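Local coordinates for single-strand DNA-binding protein (PDB 3BTP) that binds single-stranded DNA without regard to sequence and mediates nuclear uptake of the single-stranded T-DNA during plant transformation by Agrobacterium, at residues Phe447-Ala452 against Arg491-Tyr495. Residue numbers count along the deposited sequence, not the author numbering.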
loop_
_atom_site.group_PDB
_atom_site.type_symbol
_atom_site.label_atom_id
_atom_site.label_comp_id
_atom_site.label_asym_id
_atom_site.label_seq_id
_atom_site.Cartn_x
_atom_site.Cartn_y
_atom_site.Cartn_z
ATOM N N PHE A 447 7.622 27.538 13.186
ATOM C CA PHE A 447 8.583 27.337 12.139
ATOM C C PHE A 447 7.930 27.661 10.819
ATOM O O PHE A 447 6.860 27.113 10.448
ATOM C CB PHE A 447 9.075 25.952 12.329
ATOM C CG PHE A 447 9.378 25.700 13.758
ATOM C CD1 PHE A 447 9.970 24.535 14.189
ATOM C CD2 PHE A 447 9.147 26.723 14.679
ATOM C CE1 PHE A 447 10.290 24.380 15.545
ATOM C CE2 PHE A 447 9.465 26.589 16.032
ATOM C CZ PHE A 447 10.018 25.404 16.473
ATOM N N ASP A 448 8.536 28.654 10.177
ATOM C CA ASP A 448 7.934 29.344 9.047
ATOM C C ASP A 448 7.983 28.650 7.713
ATOM O O ASP A 448 7.125 28.875 6.853
ATOM C CB ASP A 448 8.427 30.788 8.956
ATOM C CG ASP A 448 7.388 31.747 9.486
ATOM O OD1 ASP A 448 7.299 31.907 10.748
ATOM O OD2 ASP A 448 6.603 32.266 8.638
ATOM N N ARG A 449 8.955 27.761 7.552
ATOM C CA ARG A 449 9.071 27.056 6.285
ATOM C C ARG A 449 7.961 25.996 6.045
ATOM O O ARG A 449 7.510 25.808 4.919
ATOM C CB ARG A 449 10.448 26.434 6.149
ATOM C CG ARG A 449 10.815 26.143 4.656
ATOM C CD ARG A 449 11.948 25.072 4.552
ATOM N NE ARG A 449 13.290 25.608 4.833
ATOM C CZ ARG A 449 13.928 25.552 6.010
ATOM N NH1 ARG A 449 13.366 24.988 7.088
ATOM N NH2 ARG A 449 15.158 26.074 6.103
ATOM N N GLN A 450 7.530 25.331 7.097
ATOM C CA GLN A 450 6.623 24.215 6.956
ATOM C C GLN A 450 5.250 24.573 6.288
ATOM O O GLN A 450 4.770 25.676 6.384
ATOM C CB GLN A 450 6.539 23.479 8.293
ATOM C CG GLN A 450 5.613 24.034 9.253
ATOM C CD GLN A 450 6.001 23.673 10.640
ATOM O OE1 GLN A 450 7.152 23.320 10.878
ATOM N NE2 GLN A 450 5.069 23.785 11.586
ATOM N N ALA A 451 4.693 23.681 5.488
ATOM C CA ALA A 451 3.349 23.923 4.956
ATOM C C ALA A 451 2.302 24.332 6.057
ATOM O O ALA A 451 2.351 23.863 7.218
ATOM C CB ALA A 451 2.887 22.717 4.224
ATOM N N ALA A 452 1.363 25.198 5.676
ATOM C CA ALA A 452 0.340 25.695 6.610
ATOM C C ALA A 452 -0.739 24.653 6.985
ATOM O O ALA A 452 -1.317 24.701 8.021
ATOM C CB ALA A 452 -0.315 26.967 6.030
ATOM N N ARG A 491 4.536 30.986 14.094
ATOM C CA ARG A 491 4.516 29.534 13.970
ATOM C C ARG A 491 5.262 28.907 15.121
ATOM O O ARG A 491 6.320 29.385 15.478
ATOM C CB ARG A 491 4.997 29.099 12.587
ATOM C CG ARG A 491 4.070 29.643 11.551
ATOM C CD ARG A 491 3.024 28.683 10.929
ATOM N NE ARG A 491 3.805 27.986 9.990
ATOM C CZ ARG A 491 3.656 27.874 8.699
ATOM N NH1 ARG A 491 2.611 28.310 8.028
ATOM N NH2 ARG A 491 4.644 27.243 8.113
ATOM N N THR A 492 4.616 27.937 15.787
ATOM C CA THR A 492 5.201 27.190 16.888
ATOM C C THR A 492 5.927 25.920 16.335
ATOM O O THR A 492 6.729 25.274 16.998
ATOM C CB THR A 492 4.104 26.821 17.992
ATOM O OG1 THR A 492 3.146 25.887 17.507
ATOM C CG2 THR A 492 3.288 28.073 18.473
ATOM N N GLY A 493 5.624 25.539 15.106
ATOM C CA GLY A 493 6.170 24.277 14.641
ATOM C C GLY A 493 5.189 23.129 14.813
ATOM O O GLY A 493 5.365 22.090 14.169
ATOM N N THR A 494 4.156 23.285 15.667
ATOM C CA THR A 494 3.240 22.164 15.803
ATOM C C THR A 494 2.160 22.193 14.722
ATOM O O THR A 494 1.956 23.204 14.056
ATOM C CB THR A 494 2.680 22.041 17.256
ATOM O OG1 THR A 494 1.815 23.134 17.534
ATOM C CG2 THR A 494 3.828 21.999 18.316
ATOM N N TYR A 495 1.498 21.057 14.548
ATOM C CA TYR A 495 0.335 20.947 13.755
ATOM C C TYR A 495 -0.759 20.370 14.650
ATOM O O TYR A 495 -0.543 19.356 15.305
ATOM C CB TYR A 495 0.508 19.913 12.617
ATOM C CG TYR A 495 1.316 20.428 11.463
ATOM C CD1 TYR A 495 0.722 21.206 10.482
ATOM C CD2 TYR A 495 2.715 20.165 11.399
ATOM C CE1 TYR A 495 1.472 21.704 9.403
ATOM C CE2 TYR A 495 3.465 20.639 10.355
ATOM C CZ TYR A 495 2.849 21.444 9.391
ATOM O OH TYR A 495 3.604 21.914 8.351
#
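Most hydrogen bonds here end on backbone carbonyls of the loop Phe447-Ala452. Arg491 donates twice to one acceptor: its NE and its NH2 each lie 3.2 Å from Phe447 O. Arg491 NH2 also bonds Gln450 O at 2.3 Å, which is abnormally short and bent, and not a sign of strength. The guanidinium is thus held near its plane by two carbonyls. Its NH1 forms a salt bridge with Asp511 of helix 510-515. Tyr495 OH donates to Ala451 O at 2.6 Å. Two bonds are weak: Gln450 NE2 to Gly493 O at 3.1 Å, and Phe447 N to Arg491 O at 3.2 Å.

The Phe447 ring lies against the backbone of the turn: its CE2 is 3.2 Å from Thr492 O, and Gly493 CA sits 3.8 Å from the ring centroid, over the face, in a CH-pi contact. A side chain at Gly493 would clash with this ring. The chain turns a corner at the glycine, between strands 491-492 and 494-497.

Strand 494-497 belongs to the eight-stranded antiparallel barrel, and the loop leads into barrel strand 453-456. Side chains of 491-495 thus fix an irregular loop largely through its main chain, with the arginine charge balanced by Asp511.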